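Local coordinates for hypothetical protein Atu2684 (Agrobacterium tumefaciens, PDB 2AXO) that is of unknown function but belongs to the thioredoxin clan and carries an internal disulfide, consistent with a thiol-disulfide redox role, at residues A[45-51]-A[74-80]; A[203-207]-A[228-232]. All coordinates share one frame. Numbering follows the deposited sequence.

Contact 1. Residues A[45-51]-A[74-80]; sequences VVELFTS and VGLSYHV
Strands 45-50 and 74-79 run parallel, their axes 4.6 Å apart at 21°, and pair in register from V45/V74 to T50/H79. Hydrogen bonds alternate: V46 N to V74 O (2.9 Å), L76 N to V46 O (2.9 Å), L48 N to L76 O (2.8 Å), Y78 N to L48 O (2.7 Å), T50 N to Y78 O (3.1 Å) and V80 N to T50 O (2.9 Å). This is the beta-alpha-beta unit of a thioredoxin-like fold: helix 58-70 connects the strands, and T50 touches C57 of the C54-C57 disulfide. V45, E47, F49, V74, L76 and Y78 share one face. There F49 and Y78, both m, lie nearly parallel but slid apart, centroids 5.0 Å. E47, also m, takes a weak hydrogen bond from Y78 OH to OE2 (2.7 Å) and a salt bridge from R100. T50 CG2, on the other face, sits 4.2 Å from the H79 ring centroid (CH-pi). A water joins S51 OG (3.0 Å) and V80 O (2.6 Å); S51 OG also hydrogen-bonds G53 N.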
ATOM      1  N   VAL A  45       8.884  21.615  -4.261  1.00  9.05           N
ATOM      2  CA  VAL A  45       8.743  20.309  -4.885  1.00  8.72           C
ATOM      3  C   VAL A  45       7.356  19.721  -4.657  1.00  8.08           C
ATOM      4  O   VAL A  45       6.845  19.710  -3.533  1.00  7.16           O
ATOM      5  CB  VAL A  45       9.798  19.324  -4.335  1.00 10.00           C
ATOM      6  CG1 VAL A  45       9.595  17.938  -4.939  1.00 13.38           C
ATOM      7  CG2 VAL A  45      11.194  19.841  -4.655  1.00 11.98           C
ATOM      8  N   VAL A  46       6.743  19.241  -5.735  1.00  8.68           N
ATOM      9  CA  VAL A  46       5.421  18.627  -5.647  1.00  7.99           C
ATOM     10  C   VAL A  46       5.487  17.206  -6.194  1.00  8.53           C
ATOM     11  O   VAL A  46       5.700  17.003  -7.381  1.00 10.08           O
ATOM     12  CB  VAL A  46       4.369  19.436  -6.448  1.00  8.30           C
ATOM     13  CG1 VAL A  46       3.021  18.717  -6.420  1.00  8.01           C
ATOM     14  CG2 VAL A  46       4.232  20.827  -5.847  1.00  8.88           C
ATOM     15  N   GLU A  47       5.319  16.233  -5.306  1.00  8.79           N
ATOM     16  CA  GLU A  47       5.353  14.831  -5.673  1.00  9.74           C
ATOM     17  C   GLU A  47       3.958  14.258  -5.558  1.00 11.06           C
ATOM     18  O   GLU A  47       3.419  14.121  -4.462  1.00 10.19           O
ATOM     19  CB  GLU A  47       6.305  14.071  -4.756  1.00  8.65           C
ATOM     20  CG  GLU A  47       7.748  14.464  -4.951  1.00  8.84           C
ATOM     21  CD  GLU A  47       8.664  13.811  -3.944  1.00  8.69           C
ATOM     22  OE1 GLU A  47       8.599  14.195  -2.760  1.00  8.62           O
ATOM     23  OE2 GLU A  47       9.426  12.907  -4.345  1.00  9.29           O
ATOM     24  N   LEU A  48       3.376  13.929  -6.703  1.00 10.64           N
ATOM     25  CA  LEU A  48       2.027  13.389  -6.748  1.00 11.01           C
ATOM     26  C   LEU A  48       1.995  11.877  -6.881  1.00 10.49           C
ATOM     27  O   LEU A  48       2.644  11.305  -7.760  1.00  9.42           O
ATOM     28  CB  LEU A  48       1.281  14.008  -7.932  1.00 10.24           C
ATOM     29  CG  LEU A  48      -0.084  13.427  -8.297  1.00 12.11           C
ATOM     30  CD1 LEU A  48      -1.119  13.850  -7.262  1.00 11.33           C
ATOM     31  CD2 LEU A  48      -0.481  13.920  -9.682  1.00 12.90           C
ATOM     32  N   PHE A  49       1.244  11.229  -5.996  1.00  9.44           N
ATOM     33  CA  PHE A  49       1.080   9.784  -6.058  1.00  9.12           C
ATOM     34  C   PHE A  49      -0.298   9.604  -6.666  1.00 10.47           C
ATOM     35  O   PHE A  49      -1.300  10.097  -6.143  1.00 10.24           O
ATOM     36  CB  PHE A  49       1.200   9.168  -4.664  1.00  9.07           C
ATOM     37  CG  PHE A  49       2.579   9.309  -4.091  1.00  9.68           C
ATOM     38  CD1 PHE A  49       2.965  10.486  -3.454  1.00 10.63           C
ATOM     39  CD2 PHE A  49       3.536   8.319  -4.308  1.00  8.80           C
ATOM     40  CE1 PHE A  49       4.288  10.680  -3.047  1.00 10.50           C
ATOM     41  CE2 PHE A  49       4.858   8.503  -3.906  1.00  9.71           C
ATOM     42  CZ  PHE A  49       5.237   9.686  -3.277  1.00  9.13           C
ATOM     43  N   THR A  50      -0.329   8.908  -7.797  1.00 11.24           N
ATOM     44  CA  THR A  50      -1.556   8.729  -8.556  1.00 11.60           C
ATOM     45  C   THR A  50      -1.560   7.369  -9.244  1.00 11.09           C
ATOM     46  O   THR A  50      -0.710   6.533  -8.975  1.00  9.34           O
ATOM     47  CB  THR A  50      -1.636   9.845  -9.630  1.00 13.06           C
ATOM     48  OG1 THR A  50      -2.817   9.696 -10.424  1.00 14.09           O
ATOM     49  CG2 THR A  50      -0.398   9.794 -10.527  1.00 13.45           C
ATOM     50  N   SER A  51      -2.531   7.155 -10.126  1.00 14.10           N
ATOM     51  CA  SER A  51      -2.635   5.910 -10.879  1.00 15.99           C
ATOM     52  C   SER A  51      -3.745   6.036 -11.908  1.00 15.28           C
ATOM     53  O   SER A  51      -4.736   6.732 -11.684  1.00 16.15           O
ATOM     54  CB  SER A  51      -2.936   4.722  -9.958  1.00 15.76           C
ATOM     55  OG  SER A  51      -3.141   3.546 -10.727  1.00 15.84           O
ATOM     56  N   VAL A  74       9.173  21.879  -9.028  1.00  7.45           N
ATOM     57  CA  VAL A  74       9.767  20.641  -9.511  1.00  8.66           C
ATOM     58  C   VAL A  74       8.625  19.657  -9.310  1.00  7.62           C
ATOM     59  O   VAL A  74       8.297  19.309  -8.174  1.00 10.77           O
ATOM     60  CB  VAL A  74      10.977  20.216  -8.648  1.00  8.83           C
ATOM     61  CG1 VAL A  74      11.354  18.772  -8.953  1.00 10.31           C
ATOM     62  CG2 VAL A  74      12.164  21.141  -8.927  1.00  9.87           C
ATOM     63  N   GLY A  75       8.006  19.237 -10.408  1.00  8.46           N
ATOM     64  CA  GLY A  75       6.878  18.331 -10.322  1.00  7.95           C
ATOM     65  C   GLY A  75       7.181  16.914 -10.750  1.00  8.97           C
ATOM     66  O   GLY A  75       7.821  16.677 -11.772  1.00  8.46           O
ATOM     67  N   LEU A  76       6.702  15.967  -9.953  1.00  8.43           N
ATOM     68  CA  LEU A  76       6.913  14.554 -10.220  1.00  7.69           C
ATOM     69  C   LEU A  76       5.642  13.763 -10.004  1.00  7.98           C
ATOM     70  O   LEU A  76       4.872  14.046  -9.088  1.00  8.66           O
ATOM     71  CB  LEU A  76       7.982  14.006  -9.285  1.00  6.94           C
ATOM     72  CG  LEU A  76       9.376  14.608  -9.455  1.00  8.62           C
ATOM     73  CD1 LEU A  76      10.216  14.254  -8.252  1.00  8.62           C
ATOM     74  CD2 LEU A  76      10.013  14.088 -10.740  1.00  9.12           C
ATOM     75  N   SER A  77       5.434  12.762 -10.846  1.00  7.33           N
ATOM     76  CA  SER A  77       4.271  11.900 -10.725  1.00 10.55           C
ATOM     77  C   SER A  77       4.739  10.470 -10.452  1.00 10.42           C
ATOM     78  O   SER A  77       5.513   9.904 -11.226  1.00 10.64           O
ATOM     79  CB  SER A  77       3.448  11.933 -12.010  1.00 12.46           C
ATOM     80  OG  SER A  77       2.357  11.043 -11.912  1.00 21.00           O
ATOM     81  N   TYR A  78       4.286   9.905  -9.336  1.00  8.84           N
ATOM     82  CA  TYR A  78       4.633   8.535  -8.966  1.00 10.34           C
ATOM     83  C   TYR A  78       3.402   7.641  -9.063  1.00 12.03           C
ATOM     84  O   TYR A  78       2.520   7.704  -8.207  1.00 12.94           O
ATOM     85  CB  TYR A  78       5.147   8.448  -7.527  1.00 10.61           C
ATOM     86  CG  TYR A  78       6.436   9.184  -7.253  1.00  9.09           C
ATOM     87  CD1 TYR A  78       6.432  10.547  -6.962  1.00 11.20           C
ATOM     88  CD2 TYR A  78       7.659   8.513  -7.258  1.00 11.45           C
ATOM     89  CE1 TYR A  78       7.615  11.224  -6.682  1.00 10.91           C
ATOM     90  CE2 TYR A  78       8.849   9.181  -6.981  1.00 10.16           C
ATOM     91  CZ  TYR A  78       8.819  10.533  -6.694  1.00  9.97           C
ATOM     92  OH  TYR A  78       9.987  11.203  -6.424  1.00 11.69           O
ATOM     93  N   HIS A  79       3.339   6.803 -10.090  1.00 12.57           N
ATOM     94  CA  HIS A  79       2.202   5.905 -10.237  1.00 13.14           C
ATOM     95  C   HIS A  79       2.325   4.748  -9.254  1.00 13.48           C
ATOM     96  O   HIS A  79       3.311   4.010  -9.275  1.00 13.39           O
ATOM     97  CB  HIS A  79       2.121   5.372 -11.668  1.00 13.49           C
ATOM     98  CG  HIS A  79       1.650   6.386 -12.665  1.00 14.99           C
ATOM     99  ND1 HIS A  79       2.390   7.498 -13.003  1.00 17.72           N
ATOM    100  CD2 HIS A  79       0.509   6.458 -13.390  1.00 13.97           C
ATOM    101  CE1 HIS A  79       1.726   8.211 -13.897  1.00 15.25           C
ATOM    102  NE2 HIS A  79       0.582   7.602 -14.148  1.00 19.28           N
ATOM    103  N   VAL A  80       1.322   4.602  -8.390  1.00 15.10           N
ATOM    104  CA  VAL A  80       1.307   3.534  -7.389  1.00 15.99           C
ATOM    105  C   VAL A  80       0.751   2.241  -7.979  1.00 18.07           C
ATOM    106  O   VAL A  80       0.014   2.264  -8.964  1.00 18.16           O
ATOM    107  CB  VAL A  80       0.471   3.944  -6.156  1.00 16.83           C
ATOM    108  CG1 VAL A  80       1.126   5.134  -5.474  1.00 17.32           C
ATOM    109  CG2 VAL A  80      -0.956   4.286  -6.573  1.00 15.36           C
TER
HETATM  110  O   HOH W   1      -2.031   0.907  -9.894  1.00 20.72           O

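Contact 2. Residues A[203-207]-A[228-232]; sequences VYDVQ and KVKKG
A salt bridge from D205 OD2 to K228 NZ, 2.9 Å long, joins a strand of an antiparallel four-stranded sheet to K228 of helix 223-229. Strand 196-212 is the outermost of the four and is met on its other side by strand 74-79; the helix leads through a type I turn, V229 to G232, into strand 232-241 of the same sheet, so the contact ties this connection back to the sheet. K228 NZ also gives a weak hydrogen bond to Q207 OE1 at 3.4 Å; its charge has a further cation-pi partner in Y178 of strand 172-186.

The strand does not alternate regularly here. Y204, with psi at -6°, and D205, at phi/psi -164/139, both point their CA-to-CB bonds toward segment 228-232, and both backbones bond to Y178, as in a classic beta bulge. V206 then turns away and Q207 toward. With the nearest CA atoms, D205 and K228, still 9.4 Å apart, the gap is spanned mainly by the long K228 side chain, chi angles m, t, m, t, which meets D205 (t) and Q207 (p).

Y204, chi1 p, supplies the packing. Its ring carries K231 NZ over one face in a cation-pi contact, 4.3 Å from the centroid and 27° off the normal. Within the turn, K231 N bonds to K228 O at 3.0 Å and G232 N to V229 O at 2.9 Å. The tyrosine hydroxyl reaches the same corner: Y204 OH lies 3.0 Å from K228 O, 3.6 Å from K228 CB and 3.7 Å from K231 CD.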
ATOM      1  N   VAL A 203       7.595   9.023 -12.856  1.00  6.49           N
ATOM      2  CA  VAL A 203       8.837   8.450 -12.349  1.00  8.26           C
ATOM      3  C   VAL A 203       8.892   6.930 -12.506  1.00  8.82           C
ATOM      4  O   VAL A 203       7.965   6.225 -12.112  1.00  8.57           O
ATOM      5  CB  VAL A 203       9.016   8.821 -10.862  1.00  9.79           C
ATOM      6  CG1 VAL A 203      10.285   8.193 -10.302  1.00  7.94           C
ATOM      7  CG2 VAL A 203       9.068  10.340 -10.717  1.00  9.14           C
ATOM      8  N   TYR A 204       9.982   6.432 -13.083  1.00  7.31           N
ATOM      9  CA  TYR A 204      10.136   4.993 -13.268  1.00  9.22           C
ATOM     10  C   TYR A 204      11.331   4.417 -12.520  1.00  9.66           C
ATOM     11  O   TYR A 204      11.537   3.203 -12.511  1.00  9.25           O
ATOM     12  CB  TYR A 204      10.251   4.642 -14.751  1.00 10.39           C
ATOM     13  CG  TYR A 204      11.449   5.235 -15.446  1.00  9.63           C
ATOM     14  CD1 TYR A 204      11.360   6.459 -16.108  1.00  9.71           C
ATOM     15  CD2 TYR A 204      12.667   4.561 -15.465  1.00 10.95           C
ATOM     16  CE1 TYR A 204      12.454   6.994 -16.780  1.00 10.65           C
ATOM     17  CE2 TYR A 204      13.769   5.087 -16.130  1.00  7.50           C
ATOM     18  CZ  TYR A 204      13.655   6.302 -16.789  1.00  9.62           C
ATOM     19  OH  TYR A 204      14.737   6.809 -17.468  1.00 10.60           O
ATOM     20  N   ASP A 205      12.131   5.286 -11.912  1.00  8.86           N
ATOM     21  CA  ASP A 205      13.280   4.840 -11.135  1.00 11.03           C
ATOM     22  C   ASP A 205      13.787   5.965 -10.250  1.00 10.85           C
ATOM     23  O   ASP A 205      13.834   7.122 -10.662  1.00  9.95           O
ATOM     24  CB  ASP A 205      14.413   4.340 -12.040  1.00 10.57           C
ATOM     25  CG  ASP A 205      15.543   3.696 -11.249  1.00 16.43           C
ATOM     26  OD1 ASP A 205      15.242   2.922 -10.313  1.00 16.42           O
ATOM     27  OD2 ASP A 205      16.729   3.954 -11.558  1.00 17.11           O
ATOM     28  N   VAL A 206      14.155   5.607  -9.024  1.00 12.24           N
ATOM     29  CA  VAL A 206      14.661   6.565  -8.047  1.00 12.21           C
ATOM     30  C   VAL A 206      15.927   5.972  -7.436  1.00 13.74           C
ATOM     31  O   VAL A 206      15.936   4.805  -7.047  1.00 13.31           O
ATOM     32  CB  VAL A 206      13.637   6.798  -6.905  1.00 13.22           C
ATOM     33  CG1 VAL A 206      14.196   7.793  -5.900  1.00 12.11           C
ATOM     34  CG2 VAL A 206      12.310   7.291  -7.475  1.00 13.48           C
ATOM     35  N   GLN A 207      16.993   6.759  -7.352  1.00 13.87           N
ATOM     36  CA  GLN A 207      18.237   6.265  -6.774  1.00 14.71           C
ATOM     37  C   GLN A 207      19.023   7.358  -6.072  1.00 14.70           C
ATOM     38  O   GLN A 207      18.967   8.533  -6.447  1.00 13.59           O
ATOM     39  CB  GLN A 207      19.116   5.621  -7.850  1.00 17.94           C
ATOM     40  CG  GLN A 207      19.490   6.550  -8.985  1.00 22.65           C
ATOM     41  CD  GLN A 207      20.308   5.857 -10.061  1.00 24.67           C
ATOM     42  OE1 GLN A 207      19.984   4.746 -10.484  1.00 27.31           O
ATOM     43  NE2 GLN A 207      21.359   6.519 -10.523  1.00 23.35           N
ATOM     44  N   LYS A 228      19.358   7.461 -19.515  1.00 17.27           N
ATOM     45  CA  LYS A 228      18.100   7.443 -18.780  1.00 16.27           C
ATOM     46  C   LYS A 228      17.436   8.814 -18.751  1.00 13.54           C
ATOM     47  O   LYS A 228      16.233   8.925 -18.963  1.00 13.66           O
ATOM     48  CB  LYS A 228      18.314   6.932 -17.351  1.00 18.68           C
ATOM     49  CG  LYS A 228      18.855   5.515 -17.297  1.00 23.43           C
ATOM     50  CD  LYS A 228      18.500   4.812 -16.005  1.00 25.90           C
ATOM     51  CE  LYS A 228      19.106   5.477 -14.793  1.00 28.47           C
ATOM     52  NZ  LYS A 228      18.603   4.804 -13.559  1.00 28.16           N
ATOM     53  N   VAL A 229      18.211   9.862 -18.492  1.00 12.15           N
ATOM     54  CA  VAL A 229      17.628  11.196 -18.459  1.00 10.57           C
ATOM     55  C   VAL A 229      17.042  11.527 -19.835  1.00 12.86           C
ATOM     56  O   VAL A 229      15.993  12.164 -19.935  1.00 13.47           O
ATOM     57  CB  VAL A 229      18.676  12.271 -18.071  1.00 10.54           C
ATOM     58  CG1 VAL A 229      18.010  13.629 -17.966  1.00 11.46           C
ATOM     59  CG2 VAL A 229      19.342  11.900 -16.745  1.00 10.16           C
ATOM     60  N   LYS A 230      17.713  11.077 -20.893  1.00 13.78           N
ATOM     61  CA  LYS A 230      17.259  11.327 -22.256  1.00 15.40           C
ATOM     62  C   LYS A 230      15.903  10.705 -22.576  1.00 14.51           C
ATOM     63  O   LYS A 230      15.262  11.084 -23.554  1.00 15.27           O
ATOM     64  CB  LYS A 230      18.313  10.827 -23.251  1.00 16.41           C
ATOM     65  CG  LYS A 230      19.531  11.720 -23.354  1.00 19.72           C
ATOM     66  CD  LYS A 230      19.172  13.055 -23.985  1.00 21.40           C
ATOM     67  CE  LYS A 230      20.380  13.976 -24.047  1.00 23.13           C
ATOM     68  NZ  LYS A 230      20.039  15.279 -24.687  1.00 24.62           N
ATOM     69  N   LYS A 231      15.469   9.745 -21.762  1.00 15.17           N
ATOM     70  CA  LYS A 231      14.174   9.100 -21.973  1.00 17.35           C
ATOM     71  C   LYS A 231      13.050  10.036 -21.539  1.00 16.35           C
ATOM     72  O   LYS A 231      11.872   9.760 -21.762  1.00 17.82           O
ATOM     73  CB  LYS A 231      14.077   7.793 -21.173  1.00 20.05           C
ATOM     74  CG  LYS A 231      14.863   6.627 -21.758  1.00 22.95           C
ATOM     75  CD  LYS A 231      14.817   5.401 -20.844  1.00 26.48           C
ATOM     76  CE  LYS A 231      13.399   4.881 -20.643  1.00 29.25           C
ATOM     77  NZ  LYS A 231      13.384   3.686 -19.750  1.00 30.62           N
ATOM     78  N   GLY A 232      13.427  11.146 -20.914  1.00 14.54           N
ATOM     79  CA  GLY A 232      12.452  12.112 -20.445  1.00 12.22           C
ATOM     80  C   GLY A 232      13.204  13.172 -19.672  1.00 12.78           C
ATOM     81  O   GLY A 232      13.547  14.225 -20.206  1.00 13.13           O
TER

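How the contacts relate
Contact 1 is buried in the core, whereas contact 2 lies at the surface, their centres about 13 Å apart. The first is held by regular backbone bonding between neighbouring strands, with mostly apolar and aromatic side chains on the faces; the second rests on lysine side chains reaching across to acidic, amide and aromatic partners. They meet through strand 196-212, which lies beside 74-79: S77 O lies 2.8 Å from V203 N, a probable hydrogen bond, while V203 CG1 and V206 CG2 pack on Y78 CE2 at 3.8 and 4.0 Å. Residues 203-207 thus turn V203 and V206 to the thioredoxin-like unit and Y204, D205 and Q207 to segment 228-232.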